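Local atomic coordinates of Rho guanine nucleotide exchange factor 11 (Homo sapiens, PDB entry 5JHH), a protein that probably activates Rho-family GTPases by promoting the exchange of GDP for GTP through its linked DH and PH domains. Residues A[26-29]-A[30-34]; A[37-40]-A[41-45]; A[76-79]-A[80-84]; A[164-167]-A[168-172]. All coordinates share one frame; numbering follows the deposited sequence.

Contact 1: A[26-29]-A[30-34]; sequences VINE and LFVTE
Ile27 and Phe31 lie side by side, one helical turn apart on helix 18-54 of the DH (Dbl homology) domain. The Ile27 methyl CG2 sits over one face of the Phe31 ring in a CH-pi contact, 4.0 Å from the ring centroid and 3.8 Å from Phe31 CZ. The phenyl reaches this place because its CG stands anti to the carbonyl carbon (chi1 -70°), folding the ring back along the helix. Ile97 and Met84 also border the ring, and an alanine here would probably leave the Ile27 methyl without its aromatic cover and open a gap against Met84. Farther round the helix Asn28 crosses Val32 at a slant, its ND2 3.9 Å from Val32 CG2. On the next flank Glu29 runs out extended, and its carboxylate takes hydrogen bonds from an aromatic side chain and the backbone of the partner protein, consistent with a GTPase-binding face. Behind it, the Glu29 carbonyl is gripped twice. Thr33 N bonds to Glu29 O at 2.8 Å, and with chi1 at 55° the threonine hydroxyl turns back to the same acceptor, Thr33 OG1 donating to Glu29 O at 2.6 Å from 31° outside the carbonyl plane.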
# COMPACT_ATOMS: atom_id res chain seq x y z
N VAL A 26 -16.61 -3.08 18.63
CA VAL A 26 -15.48 -3.46 17.80
C VAL A 26 -15.53 -4.96 17.45
O VAL A 26 -15.22 -5.37 16.32
CB VAL A 26 -14.16 -3.20 18.50
CG1 VAL A 26 -13.03 -3.44 17.51
CG2 VAL A 26 -14.09 -1.77 18.97
N ILE A 27 -15.92 -5.76 18.42
CA ILE A 27 -16.04 -7.17 18.20
C ILE A 27 -17.14 -7.41 17.18
O ILE A 27 -17.02 -8.24 16.31
CB ILE A 27 -16.32 -7.91 19.51
CG1 ILE A 27 -15.05 -7.92 20.34
CG2 ILE A 27 -16.75 -9.34 19.25
CD1 ILE A 27 -15.23 -8.53 21.72
N ASN A 28 -18.21 -6.66 17.30
CA ASN A 28 -19.26 -6.79 16.36
C ASN A 28 -18.74 -6.42 14.97
O ASN A 28 -18.99 -7.15 14.04
CB ASN A 28 -20.41 -5.92 16.77
CG ASN A 28 -21.58 -6.02 15.82
OD1 ASN A 28 -21.94 -5.03 15.16
ND2 ASN A 28 -22.20 -7.17 15.78
N GLU A 29 -18.03 -5.31 14.83
CA GLU A 29 -17.51 -4.91 13.52
C GLU A 29 -16.62 -6.01 12.91
O GLU A 29 -16.75 -6.35 11.74
CB GLU A 29 -16.73 -3.59 13.61
CG GLU A 29 -16.41 -3.07 12.22
CD GLU A 29 -15.50 -1.87 12.15
OE1 GLU A 29 -14.96 -1.42 13.19
OE2 GLU A 29 -15.33 -1.38 11.01
N LEU A 30 -15.74 -6.57 13.72
CA LEU A 30 -14.92 -7.67 13.29
C LEU A 30 -15.76 -8.78 12.72
O LEU A 30 -15.53 -9.22 11.60
CB LEU A 30 -14.09 -8.19 14.44
CG LEU A 30 -13.39 -9.50 14.17
CD1 LEU A 30 -12.27 -9.31 13.15
CD2 LEU A 30 -12.81 -10.04 15.46
N PHE A 31 -16.75 -9.23 13.48
CA PHE A 31 -17.61 -10.30 13.01
C PHE A 31 -18.34 -9.94 11.74
O PHE A 31 -18.37 -10.74 10.82
CB PHE A 31 -18.63 -10.70 14.07
CG PHE A 31 -18.05 -11.43 15.27
CD1 PHE A 31 -16.69 -11.63 15.42
CD2 PHE A 31 -18.88 -11.86 16.29
CE1 PHE A 31 -16.18 -12.28 16.53
CE2 PHE A 31 -18.38 -12.52 17.38
CZ PHE A 31 -17.04 -12.74 17.51
N VAL A 32 -18.93 -8.77 11.70
CA VAL A 32 -19.78 -8.41 10.57
C VAL A 32 -18.91 -8.23 9.34
O VAL A 32 -19.28 -8.64 8.26
CB VAL A 32 -20.60 -7.15 10.87
CG1 VAL A 32 -21.33 -6.66 9.63
CG2 VAL A 32 -21.63 -7.47 11.94
N THR A 33 -17.74 -7.64 9.50
CA THR A 33 -16.89 -7.45 8.34
C THR A 33 -16.17 -8.76 7.91
O THR A 33 -15.78 -8.91 6.75
CB THR A 33 -15.84 -6.42 8.60
OG1 THR A 33 -15.12 -6.78 9.79
CG2 THR A 33 -16.51 -5.06 8.73
N GLU A 34 -16.04 -9.71 8.80
CA GLU A 34 -15.59 -11.03 8.37
C GLU A 34 -16.62 -11.72 7.48
O GLU A 34 -16.29 -12.23 6.40
CB GLU A 34 -15.24 -11.89 9.53
CG GLU A 34 -14.56 -13.18 9.15
CD GLU A 34 -13.15 -13.01 8.57
OE1 GLU A 34 -12.47 -11.96 8.74
OE2 GLU A 34 -12.70 -13.99 7.94

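Contact 2: A[37-40]-A[41-45]; sequences HLRT and LRVLD
Leu38 and Arg42 meet one turn apart in the middle of helix 18-54, the long first helix of the helical DH domain. The backbone bonds follow the regular i to i+4 pattern of an alpha helix: Leu41 N to His37 O is 3.0 Å, and the amides of Arg42, Val43 and Leu44 bond in the same way to the carbonyls of Leu38, Arg39 and Thr40.

Aliphatic groups set against flat polar ones are the main side-chain theme. Leu38 lies over one face of the Arg42 guanidinium, with Leu38 CG 3.5 Å from Arg42 NH2. The arginine arrives there with its chain extended from CG to NE and CG beside its own backbone N (chi1 -71°), which lays the stalk back over the preceding turn. The tip reaches toward helix 70-89, where Arg42 NH1 has a weak hydrogen bond to Asn78. A similar placing of Val43 CG2 over the Arg39 guanidinium is tentative, since Arg39 has two conformers; in this conformer Arg39 NH1 bonds to the Gln153 carbonyl. Inside the domain, the isobutyl group of Leu41 meets the buried His37 ring obliquely, and that ring stands edge-to-face to His77.

Among the other polar side chains, Thr40 OG1 makes a weak bond to the carbonyl of Ser36 in the preceding turn, and Asp45 OD1 bonds to Gln50. The Leu44 side chain passes beside the Thr40 carbonyl, with Leu44 CG 3.6 Å from Thr40 O.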
# COMPACT_ATOMS: atom_id res chain seq x y z
N HIS A 37 -16.57 -10.12 4.25
CA HIS A 37 -15.42 -10.42 3.44
C HIS A 37 -15.59 -11.76 2.75
O HIS A 37 -15.38 -11.92 1.55
CB HIS A 37 -14.16 -10.39 4.28
CG HIS A 37 -12.96 -10.78 3.51
ND1 HIS A 37 -12.36 -12.01 3.66
CD2 HIS A 37 -12.33 -10.16 2.50
CE1 HIS A 37 -11.38 -12.12 2.79
NE2 HIS A 37 -11.36 -11.02 2.06
N LEU A 38 -16.06 -12.71 3.50
CA LEU A 38 -16.46 -13.98 2.96
C LEU A 38 -17.41 -13.82 1.81
O LEU A 38 -17.31 -14.50 0.80
CB LEU A 38 -17.06 -14.82 4.07
CG LEU A 38 -17.43 -16.26 3.77
CD1 LEU A 38 -16.30 -17.00 3.07
CD2 LEU A 38 -17.77 -16.96 5.08
N ARG A 39 -18.33 -12.87 1.93
CA ARG A 39 -19.27 -12.64 0.84
C ARG A 39 -18.51 -12.26 -0.41
O ARG A 39 -18.76 -12.81 -1.49
CB ARG A 39 -20.27 -11.54 1.21
CG ARG A 39 -21.51 -11.50 0.32
CD ARG A 39 -22.03 -10.07 0.16
NE ARG A 39 -22.64 -9.87 -1.14
CZ ARG A 39 -22.12 -9.13 -2.12
NH1 ARG A 39 -22.75 -9.04 -3.25
NH2 ARG A 39 -20.98 -8.48 -1.95
N THR A 40 -17.55 -11.35 -0.27
CA THR A 40 -16.79 -10.90 -1.40
C THR A 40 -16.01 -12.03 -2.05
O THR A 40 -15.91 -12.10 -3.26
CB THR A 40 -15.83 -9.79 -0.99
OG1 THR A 40 -16.57 -8.72 -0.46
CG2 THR A 40 -15.03 -9.27 -2.15
N LEU A 41 -15.45 -12.92 -1.26
CA LEU A 41 -14.76 -14.02 -1.86
C LEU A 41 -15.71 -14.92 -2.65
O LEU A 41 -15.30 -15.51 -3.68
CB LEU A 41 -14.02 -14.86 -0.84
CG LEU A 41 -12.97 -14.13 -0.01
CD1 LEU A 41 -12.37 -15.11 1.00
CD2 LEU A 41 -11.88 -13.52 -0.86
N ARG A 42 -16.94 -15.07 -2.17
CA ARG A 42 -17.89 -15.94 -2.87
C ARG A 42 -18.42 -15.30 -4.11
O ARG A 42 -18.76 -16.00 -5.06
CB ARG A 42 -19.06 -16.38 -2.00
CG ARG A 42 -18.60 -17.35 -0.95
CD ARG A 42 -19.75 -17.86 -0.12
NE ARG A 42 -19.36 -19.08 0.58
CZ ARG A 42 -19.50 -19.27 1.88
NH1 ARG A 42 -19.07 -20.40 2.42
NH2 ARG A 42 -20.07 -18.33 2.63
N VAL A 43 -18.40 -13.98 -4.14
CA VAL A 43 -18.64 -13.27 -5.38
C VAL A 43 -17.51 -13.55 -6.37
O VAL A 43 -17.79 -13.85 -7.53
CB VAL A 43 -18.73 -11.77 -5.17
CG1 VAL A 43 -18.79 -11.05 -6.51
CG2 VAL A 43 -19.96 -11.43 -4.36
N LEU A 44 -16.25 -13.51 -5.91
CA LEU A 44 -15.18 -13.80 -6.82
C LEU A 44 -15.37 -15.21 -7.37
O LEU A 44 -15.09 -15.48 -8.55
CB LEU A 44 -13.82 -13.73 -6.12
CG LEU A 44 -13.32 -12.35 -5.72
CD1 LEU A 44 -12.06 -12.48 -4.89
CD2 LEU A 44 -13.02 -11.51 -6.96
N ASP A 45 -15.80 -16.12 -6.51
CA ASP A 45 -15.93 -17.52 -6.93
C ASP A 45 -17.02 -17.68 -7.97
O ASP A 45 -16.82 -18.23 -9.02
CB ASP A 45 -16.24 -18.38 -5.73
CG ASP A 45 -16.23 -19.83 -6.06
OD1 ASP A 45 -15.31 -20.23 -6.78
OD2 ASP A 45 -17.12 -20.58 -5.59

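Contact 3: A[76-79]-A[80-84]; sequences IHNS and WCEAM
Trp80 follows Ser79 on helix 70-89, and these two with Asn78 have the most surface buried by the local contact. The Trp80 CB rests 3.8 Å from Ile76 O, one turn back, and with CG anti to the backbone N (chi1 -158°) the indole swings away from the preceding turn into the domain interior. There Trp80 NE1 bonds to the carbonyl of Leu100, the ring system meets Phe105 edge-to-face, and Met84 CE from the following turn lies over the rim of one face, 3.3 Å above the plane. The indole is thus fixed both by its N-H and by packing.

Ser79 turns its hydroxyl back along the helix. At chi1 63° the OG lies between its own backbone N and carbonyl carbon, from where it bonds to the carbonyl of Glu75 and also meets a glycerol, probably carried over from crystallisation. The Ser79 carbonyl faces the other way and accepts from Ala83 N at 3.1 Å.

Asn78 works on the outer flank. Its carbonyl accepts from Glu82 N at 2.7 Å, while ND2 of its side chain bonds to Glu75. A water lies between the Asn78 and Glu82 side chains, 3.0 Å from Glu82 OE2; its very short approach to Asn78 OD1 makes that half of the bridge doubtful. The Glu82 chain, bent at chi2, curls toward this water.

With a buried tryptophan on one flank and hydrated polar groups on another, the segment is an amphipathic helix of the all-helical DH domain, packed between helices 18-54 and 98-105.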
# COMPACT_ATOMS: atom_id res chain seq x y z
N ILE A 76 -10.53 -21.10 4.71
CA ILE A 76 -9.86 -20.38 5.77
C ILE A 76 -10.85 -19.45 6.48
O ILE A 76 -10.87 -19.38 7.73
CB ILE A 76 -8.77 -19.42 5.24
CG1 ILE A 76 -7.55 -20.15 4.70
CG2 ILE A 76 -8.34 -18.40 6.29
CD1 ILE A 76 -6.85 -21.00 5.66
N HIS A 77 -11.54 -18.63 5.70
CA HIS A 77 -12.41 -17.62 6.29
C HIS A 77 -13.77 -18.15 6.74
O HIS A 77 -14.35 -17.62 7.70
CB HIS A 77 -12.60 -16.41 5.39
CG HIS A 77 -11.38 -15.57 5.25
ND1 HIS A 77 -11.04 -14.60 6.16
CD2 HIS A 77 -10.41 -15.55 4.30
CE1 HIS A 77 -9.92 -14.02 5.79
NE2 HIS A 77 -9.50 -14.60 4.68
N ASN A 78 -14.30 -19.13 6.05
CA ASN A 78 -15.59 -19.69 6.40
C ASN A 78 -15.50 -20.43 7.74
O ASN A 78 -16.32 -20.21 8.62
CB ASN A 78 -16.01 -20.64 5.31
CG ASN A 78 -17.32 -21.34 5.60
OD1 ASN A 78 -18.38 -20.73 5.66
ND2 ASN A 78 -17.25 -22.64 5.74
N SER A 79 -14.46 -21.23 7.92
CA SER A 79 -14.28 -21.93 9.16
C SER A 79 -14.24 -20.93 10.29
O SER A 79 -14.94 -21.07 11.27
CB SER A 79 -13.02 -22.81 9.13
OG SER A 79 -11.83 -22.03 8.99
N TRP A 80 -13.44 -19.89 10.16
CA TRP A 80 -13.35 -18.90 11.21
C TRP A 80 -14.71 -18.23 11.43
O TRP A 80 -15.18 -18.05 12.55
CB TRP A 80 -12.29 -17.84 10.88
CG TRP A 80 -11.78 -17.11 12.06
CD1 TRP A 80 -11.53 -17.66 13.27
CD2 TRP A 80 -11.40 -15.73 12.15
NE1 TRP A 80 -11.04 -16.71 14.13
CE2 TRP A 80 -10.96 -15.51 13.47
CE3 TRP A 80 -11.44 -14.63 11.27
CZ2 TRP A 80 -10.50 -14.25 13.92
CZ3 TRP A 80 -11.00 -13.40 11.69
CH2 TRP A 80 -10.53 -13.21 13.03
N CYS A 81 -15.33 -17.85 10.34
CA CYS A 81 -16.65 -17.30 10.40
C CYS A 81 -17.64 -18.20 11.15
O CYS A 81 -18.41 -17.72 11.94
CB CYS A 81 -17.14 -17.12 9.01
SG CYS A 81 -17.88 -15.55 8.81
N GLU A 82 -17.63 -19.50 10.89
CA GLU A 82 -18.53 -20.41 11.60
C GLU A 82 -18.20 -20.49 13.11
O GLU A 82 -19.12 -20.67 13.92
CB GLU A 82 -18.55 -21.83 10.99
CG GLU A 82 -19.26 -21.96 9.63
CD GLU A 82 -20.78 -21.69 9.66
OE1 GLU A 82 -21.52 -22.52 10.21
OE2 GLU A 82 -21.24 -20.66 9.10
N ALA A 83 -16.93 -20.38 13.50
CA ALA A 83 -16.59 -20.35 14.92
C ALA A 83 -17.08 -19.06 15.56
O ALA A 83 -17.40 -19.05 16.74
CB ALA A 83 -15.09 -20.54 15.15
N MET A 84 -17.13 -17.96 14.81
CA MET A 84 -17.69 -16.72 15.32
C MET A 84 -19.18 -16.86 15.61
O MET A 84 -19.70 -16.32 16.57
CB MET A 84 -17.46 -15.55 14.33
CG MET A 84 -16.02 -15.12 14.15
SD MET A 84 -15.86 -13.90 12.81
CE MET A 84 -14.14 -13.46 13.06
O HOH W 1 -19.03 -19.32 7.55

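Contact 4: A[164-167]-A[168-172]; sequences ISEM and QRLTK
Ile164 O accepts from Gln168 N at 3.1 Å, and this nearly straight bond (N-H...O 173°) opens the first turn of helix 165-182. Ile164 itself is still in the preceding turn, with psi near zero. The next bonds, Arg169 N to Ser165 O and Leu170 N to Glu166 O, are regular, whereas Thr171 N to Met167 O is weak at 3.3 Å.

The Gln168 side chain runs back over this start. Its CG, anti to the carbonyl carbon (chi1 -61°), sits 3.5 Å from Ile164 O, and the extended chain crosses Ile164 at about a right angle, bringing its amide NE2 to 3.8 Å from Ile164 CG2. At the far end Gln168 OE1 makes a weak hydrogen bond to a polar side chain of the partner protein; an alanine here would probably uncover the Ile164 methyl and leave that partner group without its mate. Met167, bent at chi2 and chi3, curls so that its SD lies 3.9 Å from Thr171 CG2. The threonine hydroxyl is engaged elsewhere, Thr171 OG1 donating to Gln168 O at 2.6 Å.

While Gln168 and Lys172 reach the partner protein, other flanks lie within the DH bundle: Glu166 bonds to His77 of helix 70-89, Arg169 forms a salt bridge with Glu34 of helix 18-54, and Leu170 packs on helices 107-121 and 189-227.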
# COMPACT_ATOMS: atom_id res chain seq x y z
N ILE A 164 -8.41 -7.86 -4.77
CA ILE A 164 -7.49 -7.34 -3.79
C ILE A 164 -8.06 -7.36 -2.37
O ILE A 164 -7.36 -7.06 -1.41
CB ILE A 164 -7.07 -5.92 -4.17
CG1 ILE A 164 -5.82 -5.55 -3.42
CG2 ILE A 164 -8.17 -4.91 -3.87
CD1 ILE A 164 -5.29 -4.21 -3.77
N SER A 165 -9.30 -7.79 -2.22
CA SER A 165 -9.95 -7.72 -0.93
C SER A 165 -9.23 -8.58 0.10
O SER A 165 -9.26 -8.26 1.26
CB SER A 165 -11.41 -8.15 -1.03
OG SER A 165 -11.35 -9.51 -1.46
N GLU A 166 -8.58 -9.67 -0.29
CA GLU A 166 -7.93 -10.45 0.71
C GLU A 166 -6.75 -9.69 1.34
O GLU A 166 -6.61 -9.63 2.56
CB GLU A 166 -7.40 -11.74 0.12
CG GLU A 166 -6.78 -12.63 1.20
CD GLU A 166 -7.80 -13.28 2.10
OE1 GLU A 166 -8.97 -13.31 1.69
OE2 GLU A 166 -7.44 -13.79 3.20
N MET A 167 -5.86 -9.15 0.52
CA MET A 167 -4.77 -8.36 1.06
C MET A 167 -5.34 -7.30 1.94
O MET A 167 -4.89 -7.11 3.07
CB MET A 167 -3.92 -7.74 -0.03
CG MET A 167 -2.78 -6.88 0.49
SD MET A 167 -3.20 -5.19 0.94
CE MET A 167 -3.59 -4.49 -0.66
N GLN A 168 -6.35 -6.60 1.47
CA GLN A 168 -6.94 -5.51 2.28
C GLN A 168 -7.53 -6.00 3.60
O GLN A 168 -7.40 -5.37 4.61
CB GLN A 168 -8.01 -4.72 1.52
CG GLN A 168 -7.51 -4.04 0.26
CD GLN A 168 -8.64 -3.28 -0.45
OE1 GLN A 168 -8.49 -2.10 -0.82
NE2 GLN A 168 -9.79 -3.94 -0.60
N ARG A 169 -8.16 -7.16 3.57
CA ARG A 169 -8.70 -7.73 4.78
C ARG A 169 -7.60 -8.03 5.82
O ARG A 169 -7.72 -7.68 6.98
CB ARG A 169 -9.50 -8.98 4.43
CG ARG A 169 -10.17 -9.58 5.62
CD ARG A 169 -10.96 -8.53 6.39
NE ARG A 169 -11.71 -9.16 7.45
CZ ARG A 169 -12.46 -8.51 8.33
NH1 ARG A 169 -12.59 -7.22 8.27
NH2 ARG A 169 -13.09 -9.19 9.28
N LEU A 170 -6.51 -8.61 5.40
CA LEU A 170 -5.43 -8.84 6.34
C LEU A 170 -4.88 -7.58 7.05
O LEU A 170 -4.48 -7.65 8.23
CB LEU A 170 -4.30 -9.56 5.66
CG LEU A 170 -4.56 -10.97 5.12
CD1 LEU A 170 -3.29 -11.43 4.42
CD2 LEU A 170 -4.96 -12.00 6.17
N THR A 171 -4.84 -6.46 6.34
CA THR A 171 -4.37 -5.21 6.91
C THR A 171 -5.29 -4.68 7.97
O THR A 171 -4.83 -3.98 8.83
CB THR A 171 -4.22 -4.09 5.87
OG1 THR A 171 -5.48 -3.81 5.28
CG2 THR A 171 -3.29 -4.54 4.80
N LYS A 172 -6.57 -5.06 7.94
CA LYS A 172 -7.47 -4.64 8.98
C LYS A 172 -7.37 -5.40 10.29
O LYS A 172 -7.77 -4.89 11.33
CB LYS A 172 -8.89 -4.72 8.51
CG LYS A 172 -9.15 -4.09 7.17
CD LYS A 172 -8.69 -2.64 7.12
CE LYS A 172 -8.64 -2.18 5.65
NZ LYS A 172 -9.29 -0.85 5.39

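Contacts 1 and 2 are successive pieces of helix 18-54, while contacts 3 and 4 belong to helices 70-89 and 165-182, which pack against it. Contacts 2 and 4 are the more buried; contacts 1 and 3 are partly buried. The partner protein touches contacts 1 and 4, whose polar chains Glu29 and Gln168 reach it, but neither contact 2 nor contact 3. Aliphatic groups set against a ring or guanidinium mark contacts 1 and 2; contact 3 instead pairs a buried indole with a hydrated polar flank, and in contact 4 an extended glutamine crosses an isoleucine at a helix start. A buried polar network centred on Glu34 and His77 ties contacts 1, 3 and 4 together.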